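Local coordinates for putative lipoprotein (Bacteroides fragilis, PDB 3NQI) that is of unknown function but, as a putative lipoprotein, is probably membrane-anchored and may bind lipid, at residues A47-I52 / G79-A84; C54-G59 / K67-T72; V132-T137 / R184-S189. All coordinates share one frame; numbering follows the deposited sequence.

In the fold
Contacts 1 and 2 share strand 49-56. Contact 2 pairs its end with strand 68-73, and contact 1 pairs its start with strand 78-87. Their centres lie about 22 Å apart, but they touch where Ile52 CD1 packs 4.0 Å from Ile71 CD1. Contact 3 joins the end of strand 123-132 to strand 186-195, a parallel neighbour of strand 78-87. Its centre is about 21 Å from that of contact 1 and about 34 Å from that of contact 2. No active site is assigned. Between nearest atoms, a bound cadmium ion lies about 9 Å from Gly79. The Tyr51 side chain comes within about 4 Å of a bound di(hydroxyethyl)ether, probably from the crystallisation liquor.

Contact 1: A47-I52 / G79-A84; sequences ARMAYI and GIDATA
The carboxylate of Asp81 reaches two successive backbone N-H groups, those of Arg48 and Met49 (selenomethionine). Arg48 N makes a nearly straight bond of 2.7 Å to Asp81 OD2, at 175°, and the bond falls on the syn lone pair of that oxygen. Met49 N bonds to Asp81 OD1 at 2.8 Å. This second bond is more bent and meets the oxygen on the syn side, a little out of the carboxylate plane. With one oxygen on each N-H, the carboxylate is held against rotation. Carbon atoms close in around it. Ala47 CB lies 3.5 Å from Asp81 OD2. Met49 CB touches Asp81 OD1, and the two side chains cross at about a right angle.

Beside this site, Ile80 N bonds to Met49 O at 3.1 Å. Ile80 CG1 stands between its backbone N and carbonyl carbon (chi1 61°) and packs 3.9 Å from Met49 CB. The other branch, Ile80 CG2, lies 4.0 Å from Tyr51 CB. Gly79 and Ala50 form an antiparallel non-hydrogen-bonded pair.

A water gives Asp81 OD1 a further partner. It donates to Asp81 OD1 at 2.9 Å and accepts from Arg48 NH2 at 2.8 Å. The two opposite charges are thus bridged by water. Arg48 NH2 is also bonded to Thr123 OG1, which anchors the guanidinium.

Strand 49-56 runs here between strands 11-21 and 78-87. Strand 78-87 also pairs with strand 186-195, where Ile80 bonds to the backbone of Ala193.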
ATOM      1  N   ALA A  47      -6.829 -12.330   0.459  1.00 30.41           N
ATOM      2  CA  ALA A  47      -5.872 -11.243   0.635  1.00 28.64           C
ATOM      3  C   ALA A  47      -5.678 -11.127   2.119  1.00 29.54           C
ATOM      4  O   ALA A  47      -6.484 -11.638   2.889  1.00 29.94           O
ATOM      5  CB  ALA A  47      -6.428  -9.935   0.040  1.00 25.54           C
ATOM      6  N   ARG A  48      -4.616 -10.458   2.516  1.00 26.11           N
ATOM      7  CA  ARG A  48      -4.358 -10.183   3.917  1.00 27.57           C
ATOM      8  C   ARG A  48      -4.992  -8.854   4.242  1.00 25.05           C
ATOM      9  O   ARG A  48      -5.550  -8.670   5.337  1.00 25.72           O
ATOM     10  CB  ARG A  48      -2.850 -10.189   4.180  1.00 31.00           C
ATOM     11  CG  ARG A  48      -2.480 -10.544   5.626  1.00 43.33           C
ATOM     12  CD  ARG A  48      -1.010 -10.332   5.975  1.00 48.18           C
ATOM     13  NE  ARG A  48      -0.645  -8.947   5.762  1.00 50.28           N
ATOM     14  CZ  ARG A  48      -0.930  -7.910   6.563  1.00 46.82           C
ATOM     15  NH1 ARG A  48      -1.575  -8.036   7.726  1.00 50.42           N
ATOM     16  NH2 ARG A  48      -0.549  -6.708   6.175  1.00 24.93           N
HETATM   17  N   MSE A  49      -4.958  -7.917   3.275  1.00 22.81           N
HETATM   18  CA  MSE A  49      -5.548  -6.587   3.440  1.00 15.82           C
HETATM   19  C   MSE A  49      -6.411  -6.187   2.236  1.00 17.10           C
HETATM   20  O   MSE A  49      -6.139  -6.601   1.159  1.00 18.03           O
HETATM   21  CB  MSE A  49      -4.432  -5.545   3.589  1.00 19.48           C
HETATM   22  CG  MSE A  49      -3.538  -5.685   4.808  1.00 18.73           C
HETATM   23 SE   MSE A  49      -4.422  -4.953   6.415  0.75 23.19          SE
HETATM   24  CE  MSE A  49      -5.243  -3.091   6.059  1.00 21.57           C
ATOM     25  N   ALA A  50      -7.427  -5.321   2.407  1.00 15.85           N
ATOM     26  CA  ALA A  50      -8.361  -5.012   1.318  1.00 19.12           C
ATOM     27  C   ALA A  50      -8.871  -3.590   1.378  1.00 20.18           C
ATOM     28  O   ALA A  50      -8.702  -2.954   2.380  1.00 21.71           O
ATOM     29  CB  ALA A  50      -9.638  -5.998   1.351  1.00 17.65           C
ATOM     30  N   TYR A  51      -9.367  -3.094   0.261  1.00 21.39           N
ATOM     31  CA  TYR A  51     -10.188  -1.883   0.204  1.00 22.26           C
ATOM     32  C   TYR A  51     -11.658  -2.303  -0.032  1.00 22.94           C
ATOM     33  O   TYR A  51     -11.974  -3.016  -0.994  1.00 23.77           O
ATOM     34  CB  TYR A  51      -9.689  -0.978  -0.920  1.00 23.14           C
ATOM     35  CG  TYR A  51     -10.442   0.315  -1.036  1.00 28.58           C
ATOM     36  CD1 TYR A  51     -10.159   1.373  -0.196  1.00 33.71           C
ATOM     37  CD2 TYR A  51     -11.447   0.478  -2.003  1.00 37.10           C
ATOM     38  CE1 TYR A  51     -10.851   2.594  -0.298  1.00 36.24           C
ATOM     39  CE2 TYR A  51     -12.132   1.694  -2.121  1.00 41.88           C
ATOM     40  CZ  TYR A  51     -11.816   2.738  -1.271  1.00 42.37           C
ATOM     41  OH  TYR A  51     -12.497   3.926  -1.352  1.00 51.56           O
ATOM     42  N   ILE A  52     -12.563  -1.875   0.830  1.00 24.92           N
ATOM     43  CA  ILE A  52     -13.978  -2.197   0.655  1.00 24.45           C
ATOM     44  C   ILE A  52     -14.805  -0.937   0.595  1.00 27.39           C
ATOM     45  O   ILE A  52     -14.374   0.102   1.060  1.00 26.39           O
ATOM     46  CB  ILE A  52     -14.538  -3.134   1.760  1.00 24.24           C
ATOM     47  CG1 ILE A  52     -14.517  -2.504   3.149  1.00 26.12           C
ATOM     48  CG2 ILE A  52     -13.776  -4.511   1.745  1.00 22.44           C
ATOM     49  CD1 ILE A  52     -15.137  -3.456   4.216  1.00 25.00           C
ATOM     50  N   GLY A  79      -8.330  -6.741  -3.120  1.00 21.86           N
ATOM     51  CA  GLY A  79      -7.153  -6.975  -2.330  1.00 24.25           C
ATOM     52  C   GLY A  79      -6.106  -5.913  -2.617  1.00 23.69           C
ATOM     53  O   GLY A  79      -5.964  -5.474  -3.744  1.00 23.40           O
ATOM     54  N   ILE A  80      -5.354  -5.493  -1.604  1.00 19.15           N
ATOM     55  CA  ILE A  80      -4.339  -4.462  -1.842  1.00 17.69           C
ATOM     56  C   ILE A  80      -2.949  -4.798  -1.280  1.00 20.98           C
ATOM     57  O   ILE A  80      -2.151  -3.908  -0.987  1.00 21.76           O
ATOM     58  CB  ILE A  80      -4.831  -3.167  -1.140  1.00 18.74           C
ATOM     59  CG1 ILE A  80      -4.972  -3.403   0.344  1.00 18.95           C
ATOM     60  CG2 ILE A  80      -6.092  -2.610  -1.796  1.00 16.38           C
ATOM     61  CD1 ILE A  80      -5.317  -2.083   1.116  1.00 17.33           C
ATOM     62  N   ASP A  81      -2.671  -6.081  -1.093  1.00 23.05           N
ATOM     63  CA  ASP A  81      -1.385  -6.530  -0.567  1.00 23.35           C
ATOM     64  C   ASP A  81      -0.243  -6.161  -1.501  1.00 23.63           C
ATOM     65  O   ASP A  81      -0.335  -6.354  -2.712  1.00 22.04           O
ATOM     66  CB  ASP A  81      -1.373  -8.057  -0.349  1.00 23.21           C
ATOM     67  CG  ASP A  81      -2.376  -8.508   0.702  1.00 27.11           C
ATOM     68  OD1 ASP A  81      -2.598  -7.820   1.683  1.00 29.02           O
ATOM     69  OD2 ASP A  81      -2.952  -9.563   0.536  1.00 30.92           O
ATOM     70  N   ALA A  82       0.848  -5.675  -0.914  1.00 19.95           N
ATOM     71  CA  ALA A  82       2.082  -5.421  -1.625  1.00 20.82           C
ATOM     72  C   ALA A  82       3.314  -5.916  -0.829  1.00 21.43           C
ATOM     73  O   ALA A  82       3.230  -6.178   0.359  1.00 18.90           O
ATOM     74  CB  ALA A  82       2.196  -3.917  -1.995  1.00 19.51           C
ATOM     75  N   THR A  83       4.434  -6.141  -1.527  1.00 18.56           N
ATOM     76  CA  THR A  83       5.613  -6.717  -0.923  1.00 19.87           C
ATOM     77  C   THR A  83       6.590  -5.755  -0.282  1.00 20.81           C
ATOM     78  O   THR A  83       6.993  -4.764  -0.878  1.00 19.96           O
ATOM     79  CB  THR A  83       6.379  -7.470  -1.978  1.00 22.65           C
ATOM     80  OG1 THR A  83       5.456  -8.395  -2.516  1.00 27.28           O
ATOM     81  CG2 THR A  83       7.599  -8.187  -1.405  1.00 27.05           C
ATOM     82  N   ALA A  84       6.951  -6.054   0.956  1.00 19.51           N
ATOM     83  CA  ALA A  84       8.042  -5.332   1.639  1.00 21.73           C
ATOM     84  C   ALA A  84       9.199  -6.302   1.842  1.00 23.63           C
ATOM     85  O   ALA A  84       8.993  -7.434   2.249  1.00 24.03           O
ATOM     86  CB  ALA A  84       7.554  -4.782   2.949  1.00 24.61           C
TER
HETATM   87  O   HOH W   1      -0.587  -6.608   3.360  1.00 28.16           O

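Contact 2: C54-G59 / K67-T72; sequences CQVDEG and KSIKIT
Thr72 OG1 donates a short hydrogen bond of 2.5 Å to Asp57 OD1. It meets that oxygen on the syn side, 16° out of the carboxylate plane. The other oxygen, Asp57 OD2, is bonded to Thr38 OG1, so both carboxylate oxygens have a threonine hydroxyl as partner. Thr38 OG1 is also bonded to Ile71 O and shares a weak hydrogen bond with Thr72 OG1. Asp57 CG stands anti to the carbonyl carbon (chi1 -66°), which places it 3.4 Å from Thr72 OG1. The side chains of Asp57 and Thr72 cross at about a right angle.

The bond ties the two arms of a beta hairpin, strands 49-56 and 68-73. Gln55 and Thr72 are an antiparallel hydrogen-bonded pair. Gln55 N bonds to Thr72 O at 2.9 Å, and Thr72 N returns a bond to Gln55 O at 2.8 Å. Val56 and Ile71 form the adjacent non-hydrogen-bonded pair. Past it, Asp57 N bonds to Lys70 O at 3.2 Å, so backbone pairing extends to the residue whose carboxylate holds Thr72.

On the face of Val56 and Ile71 the contacts are apolar. Val56 CG1 packs 3.8 Å from Ile69 CG2. Ile71 CD1 lies 3.9 Å from Cys54 CB, and Leu35 of strand 34-37 touches both isoleucines.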
ATOM      1  N   CYS A  54     -18.806  -0.170   1.487  1.00 37.30           N
ATOM      2  CA  CYS A  54     -19.846  -0.857   2.188  1.00 37.42           C
ATOM      3  C   CYS A  54     -20.924   0.052   2.783  1.00 39.89           C
ATOM      4  O   CYS A  54     -20.805   1.299   2.811  1.00 39.43           O
ATOM      5  CB  CYS A  54     -19.227  -1.741   3.286  1.00 37.38           C
ATOM      6  SG  CYS A  54     -18.595  -0.844   4.749  1.00 46.16           S
ATOM      7  N   GLN A  55     -22.000  -0.592   3.219  1.00 39.49           N
ATOM      8  CA  GLN A  55     -22.984   0.096   4.048  1.00 45.40           C
ATOM      9  C   GLN A  55     -23.323  -0.715   5.303  1.00 46.42           C
ATOM     10  O   GLN A  55     -23.218  -1.945   5.321  1.00 43.63           O
ATOM     11  CB  GLN A  55     -24.211   0.550   3.234  1.00 48.15           C
ATOM     12  CG  GLN A  55     -25.281  -0.451   2.926  1.00 54.28           C
ATOM     13  CD  GLN A  55     -26.440   0.171   2.152  1.00 60.36           C
ATOM     14  OE1 GLN A  55     -26.335   1.276   1.620  1.00 71.29           O
ATOM     15  NE2 GLN A  55     -27.547  -0.539   2.098  1.00 62.43           N
ATOM     16  N   VAL A  56     -23.675  -0.003   6.372  1.00 51.42           N
ATOM     17  CA  VAL A  56     -24.035  -0.625   7.638  1.00 53.61           C
ATOM     18  C   VAL A  56     -25.487  -1.068   7.525  1.00 54.86           C
ATOM     19  O   VAL A  56     -26.344  -0.309   7.051  1.00 58.60           O
ATOM     20  CB  VAL A  56     -23.851   0.358   8.833  1.00 57.80           C
ATOM     21  CG1 VAL A  56     -24.342  -0.284  10.113  1.00 54.50           C
ATOM     22  CG2 VAL A  56     -22.384   0.772   8.953  1.00 53.40           C
ATOM     23  N   ASP A  57     -25.764  -2.310   7.924  1.00 54.49           N
ATOM     24  CA  ASP A  57     -27.120  -2.840   7.866  1.00 57.75           C
ATOM     25  C   ASP A  57     -27.955  -2.205   8.978  1.00 63.54           C
ATOM     26  O   ASP A  57     -27.425  -1.844  10.026  1.00 65.61           O
ATOM     27  CB  ASP A  57     -27.124  -4.367   8.015  1.00 56.14           C
ATOM     28  CG  ASP A  57     -26.464  -5.070   6.861  1.00 53.66           C
ATOM     29  OD1 ASP A  57     -26.227  -4.416   5.821  1.00 53.92           O
ATOM     30  OD2 ASP A  57     -26.189  -6.285   6.990  1.00 56.96           O
ATOM     31  N   GLU A  58     -29.255  -2.085   8.735  1.00 68.02           N
ATOM     32  CA  GLU A  58     -30.184  -1.482   9.684  1.00 74.84           C
ATOM     33  C   GLU A  58     -30.452  -2.440  10.865  1.00 77.42           C
ATOM     34  O   GLU A  58     -30.503  -3.661  10.665  1.00 75.76           O
ATOM     35  CB  GLU A  58     -31.489  -1.119   8.956  1.00 77.81           C
ATOM     36  CG  GLU A  58     -31.338  -0.133   7.762  1.00 81.99           C
ATOM     37  CD  GLU A  58     -31.312   1.340   8.181  1.00 92.87           C
ATOM     38  OE1 GLU A  58     -30.378   1.750   8.900  1.00 98.04           O
ATOM     39  OE2 GLU A  58     -32.226   2.099   7.784  1.00101.80           O
ATOM     40  N   GLY A  59     -30.617  -1.878  12.070  1.00 82.23           N
ATOM     41  CA  GLY A  59     -30.798  -2.636  13.325  1.00 85.59           C
ATOM     42  C   GLY A  59     -29.534  -2.708  14.189  1.00 86.62           C
ATOM     43  O   GLY A  59     -28.933  -3.776  14.311  1.00 86.30           O
ATOM     44  N   LYS A  67     -18.556  -4.790  19.402  1.00 79.29           N
ATOM     45  CA  LYS A  67     -17.255  -4.941  18.775  1.00 74.62           C
ATOM     46  C   LYS A  67     -17.364  -5.401  17.313  1.00 69.02           C
ATOM     47  O   LYS A  67     -16.352  -5.488  16.621  1.00 64.32           O
ATOM     48  CB  LYS A  67     -16.407  -5.932  19.580  1.00 76.12           C
ATOM     49  N   SER A  68     -18.588  -5.690  16.858  1.00 68.58           N
ATOM     50  CA  SER A  68     -18.854  -6.227  15.522  1.00 64.52           C
ATOM     51  C   SER A  68     -20.036  -5.525  14.912  1.00 62.57           C
ATOM     52  O   SER A  68     -21.002  -5.270  15.589  1.00 65.58           O
ATOM     53  CB  SER A  68     -19.206  -7.707  15.602  1.00 66.31           C
ATOM     54  OG  SER A  68     -18.072  -8.460  15.955  1.00 72.38           O
ATOM     55  N   ILE A  69     -19.967  -5.254  13.623  1.00 56.57           N
ATOM     56  CA  ILE A  69     -21.027  -4.569  12.907  1.00 55.70           C
ATOM     57  C   ILE A  69     -21.322  -5.399  11.659  1.00 50.32           C
ATOM     58  O   ILE A  69     -20.399  -5.832  10.964  1.00 44.68           O
ATOM     59  CB  ILE A  69     -20.583  -3.118  12.515  1.00 57.18           C
ATOM     60  CG1 ILE A  69     -20.386  -2.256  13.773  1.00 63.78           C
ATOM     61  CG2 ILE A  69     -21.615  -2.445  11.624  1.00 56.18           C
ATOM     62  CD1 ILE A  69     -19.865  -0.835  13.495  1.00 63.02           C
ATOM     63  N   LYS A  70     -22.598  -5.631  11.385  1.00 48.42           N
ATOM     64  CA  LYS A  70     -23.000  -6.342  10.169  1.00 46.82           C
ATOM     65  C   LYS A  70     -23.016  -5.356   9.002  1.00 43.08           C
ATOM     66  O   LYS A  70     -23.589  -4.269   9.125  1.00 43.76           O
ATOM     67  CB  LYS A  70     -24.400  -6.937  10.316  1.00 49.30           C
ATOM     68  CG  LYS A  70     -24.566  -7.840  11.513  1.00 57.67           C
ATOM     69  CD  LYS A  70     -24.586  -9.308  11.155  1.00 62.73           C
ATOM     70  CE  LYS A  70     -25.310 -10.075  12.252  1.00 68.52           C
ATOM     71  NZ  LYS A  70     -25.225 -11.541  12.053  1.00 74.45           N
ATOM     72  N   ILE A  71     -22.394  -5.717   7.884  1.00 37.85           N
ATOM     73  CA  ILE A  71     -22.352  -4.823   6.726  1.00 36.94           C
ATOM     74  C   ILE A  71     -22.827  -5.492   5.431  1.00 35.84           C
ATOM     75  O   ILE A  71     -22.824  -6.696   5.297  1.00 34.84           O
ATOM     76  CB  ILE A  71     -20.925  -4.233   6.468  1.00 33.41           C
ATOM     77  CG1 ILE A  71     -19.894  -5.337   6.257  1.00 31.23           C
ATOM     78  CG2 ILE A  71     -20.478  -3.344   7.633  1.00 35.58           C
ATOM     79  CD1 ILE A  71     -18.633  -4.892   5.507  1.00 29.31           C
ATOM     80  N   THR A  72     -23.215  -4.662   4.482  1.00 37.24           N
ATOM     81  CA  THR A  72     -23.462  -5.090   3.118  1.00 36.56           C
ATOM     82  C   THR A  72     -22.385  -4.459   2.238  1.00 32.61           C
ATOM     83  O   THR A  72     -22.268  -3.251   2.175  1.00 32.32           O
ATOM     84  CB  THR A  72     -24.896  -4.657   2.689  1.00 38.50           C
ATOM     85  OG1 THR A  72     -25.838  -5.362   3.502  1.00 38.64           O
ATOM     86  CG2 THR A  72     -25.167  -4.957   1.196  1.00 35.52           C
TER

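Contact 3: V132-T137 / R184-S189; sequences VKNVTT and RATRTS
Val132 pairs with Thr186 through two backbone hydrogen bonds, and this is the tightly packed part of the contact. Val132 N bonds to Thr186 O at 2.8 Å, nearly straight at 169°. Thr186 N returns a bond of 3.0 Å to Val132 O. Ala185 N adds a weak bond to the same oxygen. The Val132 side chain is buried, and its CG2 lies 3.8 Å from Thr186 CB.

Arg184, also buried, packs on the chain just after Val132. Its CG lies 3.6 Å from Lys133 N, and Lys133 CB sits over one face of the guanidinium, 4.0 Å from Arg184 NE. The Arg184 chain is extended from CG to NE. Outside the two segments, Arg184 NE forms a salt bridge with Glu144 OE2, and Arg184 NH2 forms one with Asp176 OD2. Glu144 OE2 also accepts from Lys133 N, and so ties both segments together.

The solvent side differs in exposure. Lys133 and Asn134 are exposed, unlike Val132 and Arg184. Asn134 shares little surface with the other strand and touches it through CB, 3.4 Å from Thr186 OG1.

The pairing joins the end of strand 123-132 to the start of strand 186-195. Residues 132-137 then lead into helix 138-145, whose N-cap is Thr137, with OG1 bonded to Asp140 N. The same helix supplies Glu144, and Val135 packs against it.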
ATOM      1  N   VAL A 132      -1.359   4.911 -15.905  1.00 23.00           N
ATOM      2  CA  VAL A 132      -1.492   3.660 -16.633  1.00 22.36           C
ATOM      3  C   VAL A 132      -1.756   3.863 -18.137  1.00 24.15           C
ATOM      4  O   VAL A 132      -2.040   4.976 -18.615  1.00 23.98           O
ATOM      5  CB  VAL A 132      -2.588   2.770 -15.987  1.00 21.88           C
ATOM      6  CG1 VAL A 132      -2.194   2.434 -14.489  1.00 19.40           C
ATOM      7  CG2 VAL A 132      -3.970   3.415 -16.041  1.00 22.15           C
ATOM      8  N   LYS A 133      -1.658   2.764 -18.890  1.00 25.69           N
ATOM      9  CA  LYS A 133      -2.002   2.774 -20.302  1.00 27.02           C
ATOM     10  C   LYS A 133      -3.519   2.882 -20.432  1.00 27.67           C
ATOM     11  O   LYS A 133      -4.243   2.321 -19.640  1.00 25.76           O
ATOM     12  CB  LYS A 133      -1.516   1.492 -20.945  1.00 27.15           C
ATOM     13  CG  LYS A 133      -1.787   1.358 -22.438  1.00 35.75           C
ATOM     14  CD  LYS A 133      -1.159   0.061 -22.963  1.00 39.60           C
ATOM     15  CE  LYS A 133      -1.347  -0.084 -24.462  1.00 48.17           C
ATOM     16  NZ  LYS A 133      -0.757  -1.359 -24.892  1.00 52.68           N
ATOM     17  N   ASN A 134      -3.970   3.609 -21.442  1.00 28.04           N
ATOM     18  CA  ASN A 134      -5.376   3.765 -21.708  1.00 32.60           C
ATOM     19  C   ASN A 134      -5.893   2.511 -22.430  1.00 35.17           C
ATOM     20  O   ASN A 134      -5.736   2.375 -23.635  1.00 38.97           O
ATOM     21  CB  ASN A 134      -5.597   5.050 -22.534  1.00 36.11           C
ATOM     22  CG  ASN A 134      -7.073   5.326 -22.830  1.00 48.70           C
ATOM     23  OD1 ASN A 134      -7.973   4.586 -22.405  1.00 56.56           O
ATOM     24  ND2 ASN A 134      -7.325   6.402 -23.577  1.00 57.97           N
ATOM     25  N   VAL A 135      -6.455   1.584 -21.682  1.00 33.49           N
ATOM     26  CA  VAL A 135      -7.023   0.381 -22.251  1.00 37.22           C
ATOM     27  C   VAL A 135      -8.467   0.358 -21.830  1.00 41.08           C
ATOM     28  O   VAL A 135      -8.829   1.000 -20.848  1.00 41.73           O
ATOM     29  CB  VAL A 135      -6.292  -0.903 -21.805  1.00 38.13           C
ATOM     30  CG1 VAL A 135      -4.900  -0.985 -22.441  1.00 34.93           C
ATOM     31  CG2 VAL A 135      -6.233  -0.997 -20.282  1.00 34.70           C
ATOM     32  N   THR A 136      -9.295  -0.384 -22.558  1.00 42.99           N
ATOM     33  CA  THR A 136     -10.726  -0.354 -22.309  1.00 46.10           C
ATOM     34  C   THR A 136     -11.391  -1.700 -21.973  1.00 44.07           C
ATOM     35  O   THR A 136     -12.330  -1.693 -21.213  1.00 44.44           O
ATOM     36  CB  THR A 136     -11.452   0.310 -23.490  1.00 47.90           C
ATOM     37  OG1 THR A 136     -11.225  -0.468 -24.653  1.00 50.79           O
ATOM     38  CG2 THR A 136     -10.910   1.735 -23.723  1.00 48.61           C
ATOM     39  N   THR A 137     -10.945  -2.840 -22.501  1.00 40.70           N
ATOM     40  CA  THR A 137     -11.592  -4.083 -22.078  1.00 38.09           C
ATOM     41  C   THR A 137     -11.266  -4.379 -20.603  1.00 38.48           C
ATOM     42  O   THR A 137     -10.185  -4.051 -20.105  1.00 33.85           O
ATOM     43  CB  THR A 137     -11.215  -5.339 -22.924  1.00 40.52           C
ATOM     44  OG1 THR A 137      -9.907  -5.794 -22.549  1.00 32.60           O
ATOM     45  CG2 THR A 137     -11.316  -5.101 -24.476  1.00 35.55           C
ATOM     46  N   ARG A 184       2.593   6.323 -20.832  1.00 27.12           N
ATOM     47  CA  ARG A 184       1.432   6.161 -19.984  1.00 23.35           C
ATOM     48  C   ARG A 184       1.019   7.493 -19.383  1.00 22.90           C
ATOM     49  O   ARG A 184       1.850   8.217 -18.829  1.00 23.48           O
ATOM     50  CB  ARG A 184       1.691   5.115 -18.885  1.00 23.27           C
ATOM     51  CG  ARG A 184       1.747   3.712 -19.426  1.00 22.99           C
ATOM     52  CD  ARG A 184       2.147   2.766 -18.341  1.00 21.88           C
ATOM     53  NE  ARG A 184       1.722   1.408 -18.628  1.00 22.67           N
ATOM     54  CZ  ARG A 184       2.366   0.589 -19.442  1.00 22.03           C
ATOM     55  NH1 ARG A 184       3.455   0.989 -20.119  1.00 29.60           N
ATOM     56  NH2 ARG A 184       1.882  -0.631 -19.676  1.00 28.95           N
ATOM     57  N   ALA A 185      -0.262   7.801 -19.507  1.00 22.18           N
ATOM     58  CA  ALA A 185      -0.821   9.107 -19.104  1.00 25.56           C
ATOM     59  C   ALA A 185      -2.185   9.043 -18.441  1.00 26.15           C
ATOM     60  O   ALA A 185      -2.762  10.103 -18.101  1.00 28.97           O
ATOM     61  CB  ALA A 185      -0.874  10.120 -20.350  1.00 25.91           C
ATOM     62  N   THR A 186      -2.706   7.849 -18.186  1.00 26.60           N
ATOM     63  CA  THR A 186      -4.043   7.733 -17.604  1.00 26.78           C
ATOM     64  C   THR A 186      -3.954   7.697 -16.070  1.00 26.37           C
ATOM     65  O   THR A 186      -3.412   6.780 -15.503  1.00 25.71           O
ATOM     66  CB  THR A 186      -4.780   6.517 -18.167  1.00 28.59           C
ATOM     67  OG1 THR A 186      -4.767   6.604 -19.600  1.00 28.45           O
ATOM     68  CG2 THR A 186      -6.275   6.421 -17.613  1.00 27.79           C
ATOM     69  N   ARG A 187      -4.516   8.705 -15.412  1.00 26.39           N
ATOM     70  CA  ARG A 187      -4.415   8.798 -13.974  1.00 27.93           C
ATOM     71  C   ARG A 187      -5.225   7.698 -13.277  1.00 27.43           C
ATOM     72  O   ARG A 187      -6.376   7.447 -13.643  1.00 27.88           O
ATOM     73  CB  ARG A 187      -4.882  10.167 -13.473  1.00 28.13           C
ATOM     74  CG  ARG A 187      -4.636  10.362 -11.981  1.00 25.86           C
ATOM     75  CD  ARG A 187      -5.082  11.744 -11.542  1.00 32.43           C
ATOM     76  NE  ARG A 187      -6.508  11.898 -11.712  1.00 38.78           N
ATOM     77  CZ  ARG A 187      -7.155  13.053 -11.874  1.00 43.19           C
ATOM     78  NH1 ARG A 187      -6.521  14.212 -11.943  1.00 41.71           N
ATOM     79  NH2 ARG A 187      -8.470  13.037 -12.015  1.00 49.07           N
ATOM     80  N   THR A 188      -4.588   7.042 -12.304  1.00 24.21           N
ATOM     81  CA  THR A 188      -5.143   5.937 -11.513  0.50 23.43           C
ATOM     82  C   THR A 188      -4.744   6.128 -10.058  1.00 24.20           C
ATOM     83  O   THR A 188      -3.628   6.596  -9.807  1.00 23.14           O
ATOM     84  CB  THR A 188      -4.518   4.608 -11.962  0.50 23.18           C
ATOM     85  OG1 THR A 188      -4.708   4.483 -13.360  0.50 21.95           O
ATOM     86  CG2 THR A 188      -5.123   3.378 -11.240  0.50 14.25           C
ATOM     87  N   SER A 189      -5.603   5.726  -9.117  1.00 21.14           N
ATOM     88  CA  SER A 189      -5.256   5.742  -7.701  1.00 20.62           C
ATOM     89  C   SER A 189      -5.453   4.327  -7.140  1.00 22.38           C
ATOM     90  O   SER A 189      -6.353   3.573  -7.578  1.00 21.61           O
ATOM     91  CB  SER A 189      -6.112   6.787  -6.987  1.00 25.32           C
ATOM     92  OG  SER A 189      -7.457   6.496  -7.221  1.00 30.22           O
TER